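Local coordinates for selenium-binding protein (Sulfolobus tokodaii, PDB 2ECE) that probably binds selenium, although its precise biological role is unknown, at residues L73-W78 with R139-H144; S105-I110 with I123-P128. All coordinates share one frame; numbering follows the deposited sequence.

Contact 1: L73-W78 with R139-H144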
loop_
_atom_site.group_PDB
_atom_site.type_symbol
_atom_site.label_atom_id
_atom_site.label_comp_id
_atom_site.label_asym_id
_atom_site.label_seq_id
_atom_site.Cartn_x
_atom_site.Cartn_y
_atom_site.Cartn_z
ATOM N N LEU A 73 -9.043 -5.177 -7.591
ATOM C CA LEU A 73 -7.755 -5.554 -7.018
ATOM C C LEU A 73 -7.149 -4.269 -6.506
ATOM O O LEU A 73 -7.467 -3.178 -7.014
ATOM C CB LEU A 73 -6.831 -6.186 -8.063
ATOM C CG LEU A 73 -7.202 -7.596 -8.543
ATOM C CD1 LEU A 73 -5.979 -8.276 -9.135
ATOM C CD2 LEU A 73 -7.723 -8.422 -7.376
ATOM N N HIS A 74 -6.390 -4.375 -5.423
ATOM C CA HIS A 74 -5.771 -3.178 -4.862
ATOM C C HIS A 74 -4.395 -3.510 -4.242
ATOM O O HIS A 74 -3.362 -3.470 -4.904
ATOM C CB HIS A 74 -6.751 -2.733 -3.807
ATOM C CG HIS A 74 -6.543 -1.359 -3.264
ATOM N ND1 HIS A 74 -7.116 -0.245 -3.839
ATOM C CD2 HIS A 74 -5.953 -0.932 -2.124
ATOM C CE1 HIS A 74 -6.890 0.809 -3.073
ATOM N NE2 HIS A 74 -6.185 0.420 -2.027
ATOM N N HIS A 75 -4.464 -4.112 -3.066
ATOM C CA HIS A 75 -3.264 -4.471 -2.309
ATOM C C HIS A 75 -3.227 -5.994 -2.233
ATOM O O HIS A 75 -4.272 -6.643 -2.287
ATOM C CB HIS A 75 -3.306 -3.902 -0.867
ATOM C CG HIS A 75 -2.832 -2.481 -0.743
ATOM N ND1 HIS A 75 -2.776 -1.613 -1.813
ATOM C CD2 HIS A 75 -2.415 -1.772 0.336
ATOM C CE1 HIS A 75 -2.343 -0.434 -1.401
ATOM N NE2 HIS A 75 -2.117 -0.504 -0.100
ATOM N N PHE A 76 -2.029 -6.560 -2.153
ATOM C CA PHE A 76 -1.873 -8.008 -2.024
ATOM C C PHE A 76 -0.524 -8.331 -1.389
ATOM O O PHE A 76 0.325 -7.454 -1.241
ATOM C CB PHE A 76 -2.028 -8.739 -3.376
ATOM C CG PHE A 76 -0.942 -8.445 -4.383
ATOM C CD1 PHE A 76 -0.908 -7.231 -5.058
ATOM C CD2 PHE A 76 0.033 -9.401 -4.670
ATOM C CE1 PHE A 76 0.083 -6.965 -6.010
ATOM C CE2 PHE A 76 1.035 -9.149 -5.621
ATOM C CZ PHE A 76 1.057 -7.927 -6.291
ATOM N N GLY A 77 -0.323 -9.582 -1.001
ATOM C CA GLY A 77 0.936 -9.939 -0.375
ATOM C C GLY A 77 1.258 -11.413 -0.468
ATOM O O GLY A 77 0.528 -12.174 -1.094
ATOM N N TRP A 78 2.365 -11.810 0.151
ATOM C CA TRP A 78 2.797 -13.205 0.141
ATOM C C TRP A 78 2.227 -14.003 1.298
ATOM O O TRP A 78 1.877 -13.443 2.335
ATOM C CB TRP A 78 4.321 -13.287 0.218
ATOM C CG TRP A 78 5.023 -12.633 -0.922
ATOM C CD1 TRP A 78 5.551 -11.376 -0.950
ATOM C CD2 TRP A 78 5.325 -13.228 -2.184
ATOM N NE1 TRP A 78 6.174 -11.156 -2.153
ATOM C CE2 TRP A 78 6.052 -12.277 -2.930
ATOM C CE3 TRP A 78 5.054 -14.479 -2.758
ATOM C CZ2 TRP A 78 6.516 -12.535 -4.226
ATOM C CZ3 TRP A 78 5.517 -14.736 -4.050
ATOM C CH2 TRP A 78 6.240 -13.766 -4.765
ATOM N N ARG A 139 -14.775 -6.194 2.090
ATOM C CA ARG A 139 -13.915 -5.203 1.431
ATOM C C ARG A 139 -12.498 -5.306 1.994
ATOM O O ARG A 139 -12.073 -4.493 2.822
ATOM C CB ARG A 139 -14.468 -3.786 1.616
ATOM C CG ARG A 139 -15.656 -3.436 0.702
ATOM C CD ARG A 139 -16.976 -4.064 1.164
ATOM N NE ARG A 139 -18.111 -3.518 0.415
ATOM C CZ ARG A 139 -19.391 -3.630 0.780
ATOM N NH1 ARG A 139 -19.730 -4.273 1.891
ATOM N NH2 ARG A 139 -20.337 -3.084 0.032
ATOM N N LEU A 140 -11.776 -6.317 1.519
ATOM C CA LEU A 140 -10.422 -6.618 1.977
ATOM C C LEU A 140 -9.352 -5.746 1.343
ATOM O O LEU A 140 -9.305 -5.570 0.119
ATOM C CB LEU A 140 -10.127 -8.096 1.735
ATOM C CG LEU A 140 -10.653 -9.050 2.816
ATOM C CD1 LEU A 140 -12.103 -8.741 3.170
ATOM C CD2 LEU A 140 -10.497 -10.479 2.318
ATOM N N HIS A 141 -8.479 -5.217 2.197
ATOM C CA HIS A 141 -7.431 -4.301 1.767
ATOM C C HIS A 141 -5.989 -4.825 1.883
ATOM O O HIS A 141 -5.471 -5.459 0.966
ATOM C CB HIS A 141 -7.583 -2.998 2.566
ATOM C CG HIS A 141 -6.708 -1.880 2.092
ATOM N ND1 HIS A 141 -7.060 -1.045 1.051
ATOM C CD2 HIS A 141 -5.493 -1.461 2.516
ATOM C CE1 HIS A 141 -6.100 -0.158 0.856
ATOM N NE2 HIS A 141 -5.137 -0.389 1.732
ATOM N N THR A 142 -5.359 -4.568 3.023
ATOM C CA THR A 142 -3.966 -4.956 3.251
ATOM C C THR A 142 -3.722 -6.421 3.619
ATOM O O THR A 142 -4.468 -7.003 4.404
ATOM C CB THR A 142 -3.338 -4.089 4.367
ATOM O OG1 THR A 142 -3.476 -2.700 4.026
ATOM C CG2 THR A 142 -1.834 -4.437 4.556
ATOM N N VAL A 143 -2.667 -7.002 3.046
ATOM C CA VAL A 143 -2.276 -8.376 3.349
ATOM C C VAL A 143 -0.847 -8.375 3.882
ATOM O O VAL A 143 0.044 -7.793 3.260
ATOM C CB VAL A 143 -2.280 -9.283 2.102
ATOM C CG1 VAL A 143 -1.818 -10.691 2.492
ATOM C CG2 VAL A 143 -3.661 -9.325 1.492
ATOM N N HIS A 144 -0.634 -9.014 5.030
ATOM C CA HIS A 144 0.698 -9.113 5.617
ATOM C C HIS A 144 0.977 -10.549 6.051
ATOM O O HIS A 144 0.104 -11.212 6.619
ATOM C CB HIS A 144 0.837 -8.180 6.828
ATOM C CG HIS A 144 1.190 -6.772 6.463
ATOM N ND1 HIS A 144 2.277 -6.464 5.672
ATOM C CD2 HIS A 144 0.612 -5.589 6.785
ATOM C CE1 HIS A 144 2.352 -5.153 5.518
ATOM N NE2 HIS A 144 1.354 -4.598 6.184
HETATM O O HOH W 1 -6.733 -4.886 -1.412
#
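Where 73-78 and 139-144 run past each other, their backbones come closest at His75 CA to Thr142 CA, 5.6 Å, and at Gly77 CA to Val143 CA, 5.2 Å, and water 1 bridges them. The water accepts from His75 N at 2.9 Å and probably donates to His141 O at 2.8 Å, with Leu140 O also within its reach. Beside this bridge three imidazoles cluster in a triangle, each ring next to the other two. His74 carries CG anti to its backbone N (chi1 -167°), and its ring crosses that of His141 obliquely, the centroids 4.6 Å apart and the planes at 54°. His75 instead runs alongside His141 and points the same way, its CG beside the backbone N; these planes meet at 45°, and His75 CB rests 3.2 Å from His141 O. His74 and His75 have further partners: His74 stacks on His445, and His75 NE2 hydrogen-bonds Glu255. The contact joins the inner strands of two consecutive blades of a beta-propeller, 77-78 and 140-145, at a buried position near the centre of the molecule. Further along, Val143 turns its side chain onto the backbone of Phe76 and Gly77, Val143 CB lying 3.7 Å from Gly77 N. A CB on Gly77 would fall 2.9 Å from Val143 O, so the absence of a side chain lets the backbones approach this closely.

Contact 2: S105-I110 with I123-P128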
loop_
_atom_site.group_PDB
_atom_site.type_symbol
_atom_site.label_atom_id
_atom_site.label_comp_id
_atom_site.label_asym_id
_atom_site.label_seq_id
_atom_site.Cartn_x
_atom_site.Cartn_y
_atom_site.Cartn_z
ATOM N N SER A 105 -15.086 -7.080 -3.842
ATOM C CA SER A 105 -15.721 -8.391 -3.694
ATOM C C SER A 105 -15.524 -9.159 -2.390
ATOM O O SER A 105 -16.379 -9.965 -2.019
ATOM C CB SER A 105 -15.278 -9.306 -4.834
ATOM O OG SER A 105 -13.908 -9.640 -4.676
ATOM N N SER A 106 -14.402 -8.935 -1.713
ATOM C CA SER A 106 -14.086 -9.646 -0.478
ATOM C C SER A 106 -13.606 -11.064 -0.799
ATOM O O SER A 106 -13.425 -11.889 0.091
ATOM C CB SER A 106 -15.305 -9.721 0.445
ATOM O OG SER A 106 -15.702 -8.434 0.875
ATOM N N ARG A 107 -13.405 -11.341 -2.080
ATOM C CA ARG A 107 -12.930 -12.650 -2.507
ATOM C C ARG A 107 -11.419 -12.707 -2.288
ATOM O O ARG A 107 -10.755 -11.668 -2.285
ATOM C CB ARG A 107 -13.262 -12.854 -3.993
ATOM C CG ARG A 107 -12.705 -14.129 -4.619
ATOM C CD ARG A 107 -13.254 -14.343 -6.038
ATOM N NE ARG A 107 -14.710 -14.514 -6.060
ATOM C CZ ARG A 107 -15.576 -13.602 -6.494
ATOM N NH1 ARG A 107 -15.149 -12.432 -6.953
ATOM N NH2 ARG A 107 -16.878 -13.867 -6.487
ATOM N N ILE A 108 -10.875 -13.901 -2.074
ATOM C CA ILE A 108 -9.427 -14.044 -1.894
ATOM C C ILE A 108 -8.889 -15.104 -2.847
ATOM O O ILE A 108 -9.370 -16.244 -2.864
ATOM C CB ILE A 108 -9.036 -14.482 -0.466
ATOM C CG1 ILE A 108 -9.552 -13.480 0.566
ATOM C CG2 ILE A 108 -7.497 -14.569 -0.350
ATOM C CD1 ILE A 108 -9.319 -13.925 2.002
ATOM N N TYR A 109 -7.906 -14.725 -3.655
ATOM C CA TYR A 109 -7.293 -15.679 -4.566
ATOM C C TYR A 109 -5.951 -16.091 -3.973
ATOM O O TYR A 109 -5.251 -15.271 -3.362
ATOM C CB TYR A 109 -7.052 -15.048 -5.941
ATOM C CG TYR A 109 -8.301 -14.556 -6.633
ATOM C CD1 TYR A 109 -8.697 -13.223 -6.541
ATOM C CD2 TYR A 109 -9.071 -15.420 -7.407
ATOM C CE1 TYR A 109 -9.825 -12.761 -7.208
ATOM C CE2 TYR A 109 -10.205 -14.971 -8.075
ATOM C CZ TYR A 109 -10.576 -13.641 -7.977
ATOM O OH TYR A 109 -11.691 -13.194 -8.654
ATOM N N ILE A 110 -5.603 -17.361 -4.141
ATOM C CA ILE A 110 -4.327 -17.886 -3.673
ATOM C C ILE A 110 -3.638 -18.241 -4.986
ATOM O O ILE A 110 -4.062 -19.169 -5.685
ATOM C CB ILE A 110 -4.504 -19.164 -2.825
ATOM C CG1 ILE A 110 -5.526 -18.921 -1.707
ATOM C CG2 ILE A 110 -3.164 -19.573 -2.226
ATOM C CD1 ILE A 110 -5.150 -17.806 -0.747
ATOM N N ILE A 123 -4.564 -21.307 -7.637
ATOM C CA ILE A 123 -4.767 -22.675 -7.191
ATOM C C ILE A 123 -5.876 -22.833 -6.158
ATOM O O ILE A 123 -6.252 -23.954 -5.819
ATOM C CB ILE A 123 -3.453 -23.293 -6.643
ATOM C CG1 ILE A 123 -2.807 -22.369 -5.609
ATOM C CG2 ILE A 123 -2.504 -23.583 -7.797
ATOM C CD1 ILE A 123 -3.166 -22.707 -4.179
ATOM N N LYS A 124 -6.408 -21.716 -5.670
ATOM C CA LYS A 124 -7.489 -21.752 -4.686
ATOM C C LYS A 124 -8.207 -20.412 -4.583
ATOM O O LYS A 124 -7.587 -19.348 -4.669
ATOM C CB LYS A 124 -6.951 -22.144 -3.305
ATOM C CG LYS A 124 -8.036 -22.248 -2.222
ATOM C CD LYS A 124 -7.517 -22.948 -0.967
ATOM C CE LYS A 124 -8.651 -23.290 -0.007
ATOM N NZ LYS A 124 -8.232 -24.278 1.026
ATOM N N VAL A 125 -9.523 -20.470 -4.420
ATOM C CA VAL A 125 -10.325 -19.268 -4.286
ATOM C C VAL A 125 -11.179 -19.363 -3.032
ATOM O O VAL A 125 -11.833 -20.379 -2.795
ATOM C CB VAL A 125 -11.278 -19.071 -5.485
ATOM C CG1 VAL A 125 -12.149 -17.838 -5.261
ATOM C CG2 VAL A 125 -10.479 -18.923 -6.779
ATOM N N ILE A 126 -11.150 -18.314 -2.218
ATOM C CA ILE A 126 -11.970 -18.267 -1.019
ATOM C C ILE A 126 -13.060 -17.292 -1.427
ATOM O O ILE A 126 -12.800 -16.100 -1.582
ATOM C CB ILE A 126 -11.198 -17.694 0.177
ATOM C CG1 ILE A 126 -9.937 -18.518 0.423
ATOM C CG2 ILE A 126 -12.081 -17.711 1.417
ATOM C CD1 ILE A 126 -9.020 -17.913 1.440
ATOM N N GLU A 127 -14.272 -17.801 -1.634
ATOM C CA GLU A 127 -15.382 -16.962 -2.062
ATOM C C GLU A 127 -15.790 -15.924 -1.018
ATOM O O GLU A 127 -15.621 -16.125 0.186
ATOM C CB GLU A 127 -16.589 -17.837 -2.439
ATOM C CG GLU A 127 -16.365 -18.751 -3.655
ATOM C CD GLU A 127 -16.112 -17.984 -4.951
ATOM O OE1 GLU A 127 -16.464 -16.790 -5.026
ATOM O OE2 GLU A 127 -15.574 -18.580 -5.910
ATOM N N PRO A 128 -16.330 -14.789 -1.478
ATOM C CA PRO A 128 -16.784 -13.669 -0.647
ATOM C C PRO A 128 -17.678 -14.060 0.528
ATOM O O PRO A 128 -17.530 -13.538 1.630
ATOM C CB PRO A 128 -17.519 -12.784 -1.649
ATOM C CG PRO A 128 -16.718 -12.993 -2.898
ATOM C CD PRO A 128 -16.551 -14.492 -2.906
#
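Arg107 grips Glu127 side-on, two nitrogens converging on one carboxylate oxygen: Arg107 NE donates to Glu127 OE1 at 3.1 Å in a nearly straight bond (160°), and Arg107 NH2 to the same Glu127 OE1 at 3.3 Å. OE1 lies almost in the guanidinium plane, but the two flat groups are turned 69° apart, and NE meets the carboxylate from above its plane. A bend at chi3 (-62°) swings the guanidinium over Pro128, whose CG lies under one face, while Arg107 CB packs 3.6 Å from Pro128 CG and Arg107 CD 3.7 Å from Val125 CG1. An alanine in place of Arg107 would lose the salt bridge to Glu127 and the cover over Pro128, and would probably loosen the junction between strand 121-126 and helix 128-135. Behind this first shell runs an antiparallel hairpin, the outer two strands of a propeller blade, in which Ile108 and Ile126 form a hydrogen-bonded pair with Ile126 N 2.8 Å from Ile108 O. Their side chains lie alongside one another, Ile108 CB 3.9 Å from Ile126 CB, and Val131 of helix 128-135 and Leu169 of the next blade pack against both. At the far end Ile123 and Lys124 both face Ile110 in a classic beta bulge; Ile110 O accepts from Ile123 N at 2.9 Å and only weakly from Lys124 N. Glu127 occupies the N-cap position of helix 128-135. Arg107 is positioned from outside by Asp71, which takes NH1 in a second salt bridge, and by Tyr68 in a cation-pi contact, while an ST turn brings Arg107 N to Ser105 OG, also hydrogen-bonded to Asp71.

In the fold
Contact 2 is nested along the chain inside the loop that contact 1 closes, and both reach the sheet formed by strands 77-78, 97-101, 108-112 and 121-126. Contact 1 uses its innermost strand and contact 2 its outer hairpin; the contact centres lie about 8 Å and about 20 Å from the centre of the chain, and about 12 Å from each other. They touch directly: Arg139 N lies 2.7 Å from Ser106 OG, a probable hydrogen bond, and Leu140 CD2 packs 3.6 Å from Ile108 CG1. Just beyond contact 1, the disulfide between Cys81 and Cys145 links the same two blades covalently.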